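Local coordinates for succinate-semialdehyde dehydrogenase (Streptococcus pyogenes MGAS1882, PDB 4OHT), which probably oxidises succinate semialdehyde to succinate, using NADP+ as the hydride acceptor, as a member of the aldehyde dehydrogenase family, at residues 127-132 with 152-157; 207-212 with 228-233. All coordinates share one frame; numbering follows the deposited sequence.

Contact 1. Residues 127-132 with 152-157. With NAP (NADP nicotinamide-adenine-dinucleotide phosphate), chain C.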
ATOM      1  N   ALA A 127     -15.122   1.812  -1.205  1.00 27.48           N
ATOM      2  CA  ALA A 127     -14.701   3.184  -0.957  1.00 26.49           C
ATOM      3  C   ALA A 127     -15.567   3.755   0.159  1.00 26.19           C
ATOM      4  O   ALA A 127     -16.795   3.658   0.110  1.00 25.02           O
ATOM      5  CB  ALA A 127     -14.851   4.040  -2.234  1.00 25.86           C
ATOM      6  N   VAL A 128     -14.919   4.327   1.169  1.00 26.50           N
ATOM      7  CA  VAL A 128     -15.610   4.942   2.299  1.00 28.04           C
ATOM      8  C   VAL A 128     -15.232   6.410   2.200  1.00 29.12           C
ATOM      9  O   VAL A 128     -14.054   6.751   2.286  1.00 30.66           O
ATOM     10  CB  VAL A 128     -15.127   4.356   3.644  1.00 28.76           C
ATOM     11  CG1 VAL A 128     -15.938   4.950   4.801  1.00 25.99           C
ATOM     12  CG2 VAL A 128     -15.274   2.842   3.619  1.00 25.62           C
ATOM     13  N   GLU A 129     -16.230   7.274   2.021  1.00 29.23           N
ATOM     14  CA  GLU A 129     -15.983   8.699   1.832  1.00 29.34           C
ATOM     15  C   GLU A 129     -16.659   9.657   2.812  1.00 30.25           C
ATOM     16  O   GLU A 129     -17.671   9.328   3.438  1.00 29.97           O
ATOM     17  CB  GLU A 129     -16.378   9.086   0.396  1.00 30.42           C
ATOM     18  CG  GLU A 129     -15.704   8.249  -0.696  1.00 27.68           C
ATOM     19  CD  GLU A 129     -14.179   8.248  -0.593  1.00 31.27           C
ATOM     20  OE1 GLU A 129     -13.599   9.302  -0.263  1.00 29.26           O
ATOM     21  OE2 GLU A 129     -13.553   7.196  -0.855  1.00 32.53           O
ATOM     22  N   PRO A 130     -16.100  10.874   2.948  1.00 29.42           N
ATOM     23  CA  PRO A 130     -16.605  11.923   3.842  1.00 29.10           C
ATOM     24  C   PRO A 130     -17.528  12.925   3.131  1.00 28.86           C
ATOM     25  O   PRO A 130     -17.615  12.942   1.902  1.00 28.53           O
ATOM     26  CB  PRO A 130     -15.322  12.571   4.335  1.00 26.11           C
ATOM     27  CG  PRO A 130     -14.503  12.597   3.075  1.00 27.54           C
ATOM     28  CD  PRO A 130     -14.762  11.231   2.437  1.00 27.54           C
ATOM     29  N   TRP A 131     -18.191  13.769   3.917  1.00 28.30           N
ATOM     30  CA  TRP A 131     -19.131  14.766   3.396  1.00 27.91           C
ATOM     31  C   TRP A 131     -18.580  16.094   2.880  1.00 28.24           C
ATOM     32  O   TRP A 131     -19.299  16.812   2.183  1.00 29.06           O
ATOM     33  CB  TRP A 131     -20.169  15.099   4.469  1.00 25.52           C
ATOM     34  CG  TRP A 131     -19.543  15.425   5.798  1.00 26.61           C
ATOM     35  CD1 TRP A 131     -19.394  14.580   6.861  1.00 26.14           C
ATOM     36  CD2 TRP A 131     -18.926  16.663   6.183  1.00 25.83           C
ATOM     37  NE1 TRP A 131     -18.722  15.210   7.879  1.00 26.11           N
ATOM     38  CE2 TRP A 131     -18.421  16.488   7.493  1.00 25.99           C
ATOM     39  CE3 TRP A 131     -18.749  17.902   5.549  1.00 25.01           C
ATOM     40  CZ2 TRP A 131     -17.749  17.508   8.184  1.00 25.22           C
ATOM     41  CZ3 TRP A 131     -18.079  18.918   6.236  1.00 24.46           C
ATOM     42  CH2 TRP A 131     -17.588  18.711   7.541  1.00 26.20           C
ATOM     43  N   ASN A 132     -17.332  16.435   3.204  1.00 26.37           N
ATOM     44  CA  ASN A 132     -16.815  17.739   2.797  1.00 27.85           C
ATOM     45  C   ASN A 132     -16.775  18.054   1.296  1.00 28.72           C
ATOM     46  O   ASN A 132     -16.851  19.221   0.916  1.00 29.72           O
ATOM     47  CB  ASN A 132     -15.460  18.004   3.476  1.00 26.89           C
ATOM     48  CG  ASN A 132     -14.312  17.227   2.861  1.00 28.16           C
ATOM     49  OD1 ASN A 132     -14.483  16.135   2.316  1.00 29.65           O
ATOM     50  ND2 ASN A 132     -13.121  17.790   2.969  1.00 26.63           N
ATOM     51  N   MET A 152     -16.855  -0.944  -8.126  1.00 28.38           N
ATOM     52  CA  MET A 152     -16.802  -0.272  -6.836  1.00 29.79           C
ATOM     53  C   MET A 152     -18.097  -0.225  -6.013  1.00 29.42           C
ATOM     54  O   MET A 152     -19.196  -0.129  -6.564  1.00 29.10           O
ATOM     55  CB  MET A 152     -16.296   1.155  -7.058  1.00 29.75           C
ATOM     56  CG  MET A 152     -16.288   2.024  -5.819  1.00 34.77           C
ATOM     57  SD  MET A 152     -15.500   3.620  -6.117  1.00 37.08           S
ATOM     58  CE  MET A 152     -13.783   3.084  -6.319  1.00 36.19           C
ATOM     59  N   VAL A 153     -17.954  -0.315  -4.691  1.00 27.73           N
ATOM     60  CA  VAL A 153     -19.096  -0.199  -3.784  1.00 27.92           C
ATOM     61  C   VAL A 153     -18.749   0.966  -2.871  1.00 28.94           C
ATOM     62  O   VAL A 153     -17.616   1.081  -2.382  1.00 27.53           O
ATOM     63  CB  VAL A 153     -19.387  -1.491  -2.959  1.00 28.05           C
ATOM     64  CG1 VAL A 153     -19.925  -2.567  -3.893  1.00 25.07           C
ATOM     65  CG2 VAL A 153     -18.142  -1.970  -2.212  1.00 27.55           C
ATOM     66  N   LEU A 154     -19.724   1.840  -2.665  1.00 28.67           N
ATOM     67  CA  LEU A 154     -19.520   3.044  -1.889  1.00 28.34           C
ATOM     68  C   LEU A 154     -20.325   3.183  -0.611  1.00 28.83           C
ATOM     69  O   LEU A 154     -21.531   2.934  -0.589  1.00 29.29           O
ATOM     70  CB  LEU A 154     -19.809   4.252  -2.785  1.00 29.47           C
ATOM     71  CG  LEU A 154     -19.951   5.635  -2.144  1.00 30.00           C
ATOM     72  CD1 LEU A 154     -18.593   6.133  -1.696  1.00 28.92           C
ATOM     73  CD2 LEU A 154     -20.547   6.605  -3.159  1.00 28.78           C
ATOM     74  N   LYS A 155     -19.635   3.590   0.445  1.00 28.47           N
ATOM     75  CA  LYS A 155     -20.256   3.854   1.734  1.00 29.39           C
ATOM     76  C   LYS A 155     -19.914   5.323   1.937  1.00 28.93           C
ATOM     77  O   LYS A 155     -18.767   5.663   2.246  1.00 29.10           O
ATOM     78  CB  LYS A 155     -19.619   3.006   2.838  1.00 30.41           C
ATOM     79  CG  LYS A 155     -20.377   3.007   4.163  1.00 31.09           C
ATOM     80  CD  LYS A 155     -20.128   4.271   4.968  1.00 29.68           C
ATOM     81  CE  LYS A 155     -20.960   4.293   6.240  1.00 28.06           C
ATOM     82  NZ  LYS A 155     -21.493   5.668   6.485  1.00 24.14           N
ATOM     83  N   HIS A 156     -20.898   6.191   1.715  1.00 28.11           N
ATOM     84  CA  HIS A 156     -20.704   7.629   1.858  1.00 27.90           C
ATOM     85  C   HIS A 156     -21.151   8.074   3.250  1.00 27.38           C
ATOM     86  O   HIS A 156     -21.733   7.290   3.999  1.00 27.02           O
ATOM     87  CB  HIS A 156     -21.515   8.373   0.799  1.00 28.10           C
ATOM     88  CG  HIS A 156     -20.805   9.555   0.214  1.00 30.90           C
ATOM     89  ND1 HIS A 156     -20.045  10.419   0.972  1.00 32.19           N
ATOM     90  CD2 HIS A 156     -20.759  10.026  -1.054  1.00 31.48           C
ATOM     91  CE1 HIS A 156     -19.558  11.371   0.194  1.00 31.30           C
ATOM     92  NE2 HIS A 156     -19.978  11.156  -1.039  1.00 32.07           N
ATOM     93  N   ALA A 157     -20.889   9.334   3.583  1.00 25.72           N
ATOM     94  CA  ALA A 157     -21.253   9.869   4.887  1.00 28.45           C
ATOM     95  C   ALA A 157     -22.770   9.888   5.116  1.00 29.44           C
ATOM     96  O   ALA A 157     -23.564  10.035   4.177  1.00 27.05           O
ATOM     97  CB  ALA A 157     -20.678  11.267   5.053  1.00 27.37           C
TER
HETATM   98  PA  NAP C 501     -15.407  10.380   9.306  1.00 68.42           P
HETATM   99  O1A NAP C 501     -14.290   9.406   9.545  1.00 69.22           O
HETATM  100  O2A NAP C 501     -16.157  10.615  10.559  1.00 69.23           O
HETATM  101  O5B NAP C 501     -16.356   9.766   8.176  1.00 64.51           O
HETATM  102  C5B NAP C 501     -15.803   9.487   6.891  1.00 56.00           C
HETATM  103  C4B NAP C 501     -16.496   8.249   6.383  1.00 49.80           C
HETATM  104  O4B NAP C 501     -16.103   7.110   7.184  1.00 48.13           O
HETATM  105  C3B NAP C 501     -17.977   8.402   6.583  1.00 46.04           C
HETATM  106  O3B NAP C 501     -18.635   7.752   5.501  1.00 41.51           O
HETATM  107  C2B NAP C 501     -18.230   7.696   7.864  1.00 44.09           C
HETATM  108  O2B NAP C 501     -19.575   7.225   7.949  1.00 41.53           O
HETATM  109  C1B NAP C 501     -17.300   6.540   7.755  1.00 45.15           C
HETATM  110  N9A NAP C 501     -17.002   5.935   8.991  1.00 45.38           N
HETATM  111  C8A NAP C 501     -16.488   6.542  10.083  1.00 45.14           C
HETATM  112  N7A NAP C 501     -16.268   5.616  11.056  1.00 44.42           N
HETATM  113  C5A NAP C 501     -16.646   4.369  10.588  1.00 45.11           C
HETATM  114  C6A NAP C 501     -16.564   3.015  11.059  1.00 45.31           C
HETATM  115  N6A NAP C 501     -16.143   2.709  12.333  1.00 43.85           N
HETATM  116  N1A NAP C 501     -16.932   2.011  10.232  1.00 45.86           N
HETATM  117  C2A NAP C 501     -17.363   2.261   9.013  1.00 46.15           C
HETATM  118  N3A NAP C 501     -17.464   3.512   8.522  1.00 44.74           N
HETATM  119  C4A NAP C 501     -17.123   4.575   9.263  1.00 45.46           C
HETATM  120  O3  NAP C 501     -14.866  11.770   8.773  1.00 72.21           O
HETATM  121  PN  NAP C 501     -15.866  12.962   8.350  1.00 78.91           P
HETATM  122  O1N NAP C 501     -16.438  13.560   9.599  1.00 76.94           O
HETATM  123  O2N NAP C 501     -16.977  12.401   7.488  1.00 75.07           O
HETATM  124  O5D NAP C 501     -15.086  14.017   7.596  1.00 76.58           O
HETATM  125  P2B NAP C 501     -20.716   8.028   8.766  1.00 38.32           P
HETATM  126  O1X NAP C 501     -21.980   7.208   8.683  1.00 37.99           O
HETATM  127  O2X NAP C 501     -20.324   8.155  10.184  1.00 37.95           O
HETATM  128  O3X NAP C 501     -20.939   9.385   8.178  1.00 36.22           O
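Glu129 lays its CB over one face of the His156 imidazole, a CH-pi contact 4.1 Å from the ring centroid and offset toward the rim. The same ring meets the loop after the strand with its edge: CE1 of His156 lies 3.0 Å from Pro130 O, near the ring plane. Bonds at both nitrogens fix the rotation of the imidazole, ND1 accepting from the backbone N of Ala157 and NE2 bonding to Pro134 O. Past CB, the Glu129 side chain crosses that of Leu154 at about a right angle, with Glu129 CG 3.7 Å from Leu154 CD1. On that face of the sheet the small Ala127 leaves room for the sulfur of Met152 and for Leu154, and helix 136-148 packs against the two larger side chains.

Parallel pairing sets this register: Ala127 N donates to Val153 O, Lys155 N to Ala127 O, and Glu129 N to Lys155 O. Val128 and Lys155 point to the other face, where NADP lies. With CG1 anti to its backbone N (chi1 -176°), Val128 lays that methyl 3.2 Å from O4B of the adenosine ribose. Lys155 bends at chi2 (-78°) to carry NZ to O1X of the 2'-phosphate at 2.7 Å and to O2B; His156 O and Tyr3 OH also bond this ammonium. Glu129 O accepts from the ribose hydroxyl O3B at 2.8 Å. Farther along, Ala157 CB sits at the edge of the Trp131 indole, whose NE1 gives a weak bond to O1N of the nicotinamide-side phosphate.

A lysine at the end of a parallel strand that bonds the ribose 2'-phosphate marks the cofactor site as one suited to NADP, in the Rossmann-type domain of aldehyde dehydrogenases.

Contact 2. Residues 207-212 with 228-233. With NAP (NADP nicotinamide-adenine-dinucleotide phosphate), chain C.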
ATOM      1  N   GLY A 207     -11.244  10.232   5.415  1.00 30.41           N
ATOM      2  CA  GLY A 207     -12.015  10.610   6.583  1.00 34.11           C
ATOM      3  C   GLY A 207     -11.182  10.881   7.819  1.00 35.53           C
ATOM      4  O   GLY A 207     -10.052  11.369   7.726  1.00 35.36           O
ATOM      5  N   SER A 208     -11.742  10.557   8.979  1.00 37.12           N
ATOM      6  CA  SER A 208     -11.068  10.785  10.257  1.00 39.75           C
ATOM      7  C   SER A 208     -10.167   9.626  10.676  1.00 38.44           C
ATOM      8  O   SER A 208     -10.290   8.519  10.163  1.00 38.11           O
ATOM      9  CB  SER A 208     -12.103  11.030  11.355  1.00 41.23           C
ATOM     10  OG  SER A 208     -12.834   9.840  11.625  1.00 44.85           O
ATOM     11  N   GLU A 209      -9.279   9.896  11.625  1.00 39.78           N
ATOM     12  CA  GLU A 209      -8.343   8.902  12.136  1.00 42.50           C
ATOM     13  C   GLU A 209      -9.055   7.731  12.798  1.00 41.82           C
ATOM     14  O   GLU A 209      -8.657   6.579  12.633  1.00 40.30           O
ATOM     15  CB  GLU A 209      -7.400   9.531  13.164  1.00 46.15           C
ATOM     16  CG  GLU A 209      -6.443  10.580  12.627  1.00 51.44           C
ATOM     17  CD  GLU A 209      -5.538  11.121  13.722  1.00 55.85           C
ATOM     18  OE1 GLU A 209      -4.794  10.314  14.324  1.00 56.99           O
ATOM     19  OE2 GLU A 209      -5.574  12.346  13.989  1.00 57.54           O
ATOM     20  N   ARG A 210     -10.102   8.035  13.558  1.00 42.64           N
ATOM     21  CA  ARG A 210     -10.862   7.003  14.253  1.00 43.77           C
ATOM     22  C   ARG A 210     -11.498   6.031  13.253  1.00 41.46           C
ATOM     23  O   ARG A 210     -11.430   4.810  13.425  1.00 39.95           O
ATOM     24  CB  ARG A 210     -11.929   7.656  15.141  1.00 48.29           C
ATOM     25  CG  ARG A 210     -12.664   6.689  16.055  1.00 55.73           C
ATOM     26  CD  ARG A 210     -13.497   7.411  17.122  1.00 61.74           C
ATOM     27  NE  ARG A 210     -12.671   8.063  18.141  1.00 66.20           N
ATOM     28  CZ  ARG A 210     -12.087   9.251  17.999  1.00 68.92           C
ATOM     29  NH1 ARG A 210     -12.232   9.942  16.876  1.00 70.00           N
ATOM     30  NH2 ARG A 210     -11.348   9.749  18.982  1.00 69.84           N
ATOM     31  N   GLY A 211     -12.111   6.576  12.206  1.00 39.75           N
ATOM     32  CA  GLY A 211     -12.726   5.732  11.198  1.00 37.64           C
ATOM     33  C   GLY A 211     -11.656   4.970  10.433  1.00 37.28           C
ATOM     34  O   GLY A 211     -11.813   3.785  10.129  1.00 36.39           O
ATOM     35  N   GLY A 212     -10.559   5.657  10.125  1.00 35.14           N
ATOM     36  CA  GLY A 212      -9.467   5.031   9.403  1.00 33.27           C
ATOM     37  C   GLY A 212      -8.855   3.847  10.137  1.00 32.42           C
ATOM     38  O   GLY A 212      -8.586   2.807   9.532  1.00 30.68           O
ATOM     39  N   LEU A 228      -5.261   5.299   2.815  1.00 28.01           N
ATOM     40  CA  LEU A 228      -5.933   6.177   3.752  1.00 27.45           C
ATOM     41  C   LEU A 228      -5.608   7.646   3.526  1.00 28.50           C
ATOM     42  O   LEU A 228      -4.440   8.033   3.479  1.00 27.83           O
ATOM     43  CB  LEU A 228      -5.543   5.805   5.191  1.00 28.68           C
ATOM     44  CG  LEU A 228      -5.920   4.429   5.746  1.00 30.84           C
ATOM     45  CD1 LEU A 228      -5.355   4.284   7.160  1.00 30.31           C
ATOM     46  CD2 LEU A 228      -7.440   4.276   5.764  1.00 30.68           C
ATOM     47  N   GLU A 229      -6.657   8.453   3.388  1.00 29.06           N
ATOM     48  CA  GLU A 229      -6.541   9.900   3.211  1.00 30.40           C
ATOM     49  C   GLU A 229      -7.221  10.472   4.454  1.00 30.95           C
ATOM     50  O   GLU A 229      -8.455  10.506   4.534  1.00 27.94           O
ATOM     51  CB  GLU A 229      -7.303  10.354   1.963  1.00 32.17           C
ATOM     52  CG  GLU A 229      -6.768   9.811   0.647  1.00 37.17           C
ATOM     53  CD  GLU A 229      -5.550  10.573   0.155  1.00 40.57           C
ATOM     54  OE1 GLU A 229      -5.220  11.628   0.747  1.00 42.78           O
ATOM     55  OE2 GLU A 229      -4.933  10.123  -0.830  1.00 40.79           O
ATOM     56  N   LEU A 230      -6.423  10.910   5.423  1.00 30.82           N
ATOM     57  CA  LEU A 230      -6.979  11.433   6.661  1.00 32.33           C
ATOM     58  C   LEU A 230      -6.862  12.946   6.807  1.00 33.50           C
ATOM     59  O   LEU A 230      -6.619  13.661   5.836  1.00 35.89           O
ATOM     60  CB  LEU A 230      -6.327  10.721   7.847  1.00 32.19           C
ATOM     61  CG  LEU A 230      -6.376   9.191   7.715  1.00 34.37           C
ATOM     62  CD1 LEU A 230      -5.677   8.541   8.894  1.00 33.29           C
ATOM     63  CD2 LEU A 230      -7.829   8.723   7.630  1.00 33.28           C
ATOM     64  N   GLY A 231      -7.035  13.435   8.028  1.00 32.10           N
ATOM     65  CA  GLY A 231      -6.969  14.865   8.247  1.00 32.06           C
ATOM     66  C   GLY A 231      -5.615  15.514   8.046  1.00 32.24           C
ATOM     67  O   GLY A 231      -4.600  14.856   7.813  1.00 31.77           O
ATOM     68  N   GLY A 232      -5.616  16.837   8.134  1.00 32.92           N
ATOM     69  CA  GLY A 232      -4.396  17.596   7.987  1.00 31.89           C
ATOM     70  C   GLY A 232      -4.481  18.812   8.883  1.00 32.02           C
ATOM     71  O   GLY A 232      -5.565  19.190   9.330  1.00 30.66           O
ATOM     72  N   ASP A 233      -3.329  19.403   9.168  1.00 30.03           N
ATOM     73  CA  ASP A 233      -3.255  20.605   9.985  1.00 30.78           C
ATOM     74  C   ASP A 233      -2.106  21.362   9.330  1.00 30.09           C
ATOM     75  O   ASP A 233      -1.094  21.678   9.958  1.00 29.37           O
ATOM     76  CB  ASP A 233      -2.939  20.241  11.441  1.00 31.20           C
ATOM     77  CG  ASP A 233      -3.249  21.372  12.409  1.00 34.20           C
ATOM     78  OD1 ASP A 233      -4.137  22.199  12.089  1.00 34.28           O
ATOM     79  OD2 ASP A 233      -2.618  21.426  13.491  1.00 34.35           O
TER
HETATM   80  PA  NAP C 501     -15.407  10.380   9.306  1.00 68.42           P
HETATM   81  O1A NAP C 501     -14.290   9.406   9.545  1.00 69.22           O
HETATM   82  O2A NAP C 501     -16.157  10.615  10.559  1.00 69.23           O
HETATM   83  O5B NAP C 501     -16.356   9.766   8.176  1.00 64.51           O
HETATM   84  C5B NAP C 501     -15.803   9.487   6.891  1.00 56.00           C
HETATM   85  C4B NAP C 501     -16.496   8.249   6.383  1.00 49.80           C
HETATM   86  O4B NAP C 501     -16.103   7.110   7.184  1.00 48.13           O
HETATM   87  C3B NAP C 501     -17.977   8.402   6.583  1.00 46.04           C
HETATM   88  O3B NAP C 501     -18.635   7.752   5.501  1.00 41.51           O
HETATM   89  C2B NAP C 501     -18.230   7.696   7.864  1.00 44.09           C
HETATM   90  O2B NAP C 501     -19.575   7.225   7.949  1.00 41.53           O
HETATM   91  C1B NAP C 501     -17.300   6.540   7.755  1.00 45.15           C
HETATM   92  N9A NAP C 501     -17.002   5.935   8.991  1.00 45.38           N
HETATM   93  C8A NAP C 501     -16.488   6.542  10.083  1.00 45.14           C
HETATM   94  N7A NAP C 501     -16.268   5.616  11.056  1.00 44.42           N
HETATM   95  C5A NAP C 501     -16.646   4.369  10.588  1.00 45.11           C
HETATM   96  C6A NAP C 501     -16.564   3.015  11.059  1.00 45.31           C
HETATM   97  N6A NAP C 501     -16.143   2.709  12.333  1.00 43.85           N
HETATM   98  N1A NAP C 501     -16.932   2.011  10.232  1.00 45.86           N
HETATM   99  C2A NAP C 501     -17.363   2.261   9.013  1.00 46.15           C
HETATM  100  N3A NAP C 501     -17.464   3.512   8.522  1.00 44.74           N
HETATM  101  C4A NAP C 501     -17.123   4.575   9.263  1.00 45.46           C
HETATM  102  O3  NAP C 501     -14.866  11.770   8.773  1.00 72.21           O
HETATM  103  PN  NAP C 501     -15.866  12.962   8.350  1.00 78.91           P
HETATM  104  O1N NAP C 501     -16.438  13.560   9.599  1.00 76.94           O
HETATM  105  O2N NAP C 501     -16.977  12.401   7.488  1.00 75.07           O
HETATM  106  O5D NAP C 501     -15.086  14.017   7.596  1.00 76.58           O
HETATM  107  P2B NAP C 501     -20.716   8.028   8.766  1.00 38.32           P
HETATM  108  O1X NAP C 501     -21.980   7.208   8.683  1.00 37.99           O
HETATM  109  O2X NAP C 501     -20.324   8.155  10.184  1.00 37.95           O
HETATM  110  O3X NAP C 501     -20.939   9.385   8.178  1.00 36.22           O
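With chi1 at -51°, Leu230 sets its CG anti to the carbonyl carbon; chi2 (178°) then extends CD1 toward Glu209 and turns the other branch, CD2, to 3.5 Å from both Gly207 O and Ser208 O. CD1 lies alongside CG of Glu209, so one branched side chain fills the corner between the strand end and the first turn of helix 209-221. Leu228, two residues earlier, brings its CD2 to 4.2 Å from Gly212 O. Gly212, having no side chain, lets the helix come close to both leucines. Leu223 of the second subunit packs against Glu209, Leu228 and Leu230.

Backbone atoms join the two segments beside this apolar patch. Gly207 N donates to Glu229 O at 2.9 Å, and Leu230 CA makes a CA-H...O contact with Gly207 O. Gly207 has backbone angles that call for glycine, and its bare CA lies against the pyrophosphate, 3.8 Å from O3 of NADP. Gly211 likewise lets the adenine approach, with its CA 3.5 Å from N7A.

Ser208 is the N-cap of the helix. Its OG, placed between the backbone N and the carbonyl carbon (chi1 69°), accepts a weak bond from Gly211 N and donates to O1A of the adenosine-side phosphate at 2.6 Å. The backbone N of Ser208 gives the same oxygen a second bond, 2.9 Å long. Two donors thus grip one phosphate oxygen at a helix N terminus, where the helix dipole would probably help to stabilise the negative charge of the pyrophosphate.

Overall arrangement
From the N terminus, contact 1 comes first: strand 124-128 leads through helix 136-148 to strand 152-155, and the pairing of segments 127-132 and 152-157 closes that beta-alpha-beta unit. The chain then adds strand 181-183 beyond 152-155 before returning to the far side of 124-128 with strand 200-206. Contact 2 closes the next unit, from that strand through helix 209-221 to strand 225-229. The two closures follow in series, neither nesting nor crossing, with centres 13 Å apart. Both belong to one sheet, and NADP bridges them: its ribose, 2'-phosphate and nicotinamide-side phosphate meet contact 1, its adenosine-side phosphate and adenine contact 2.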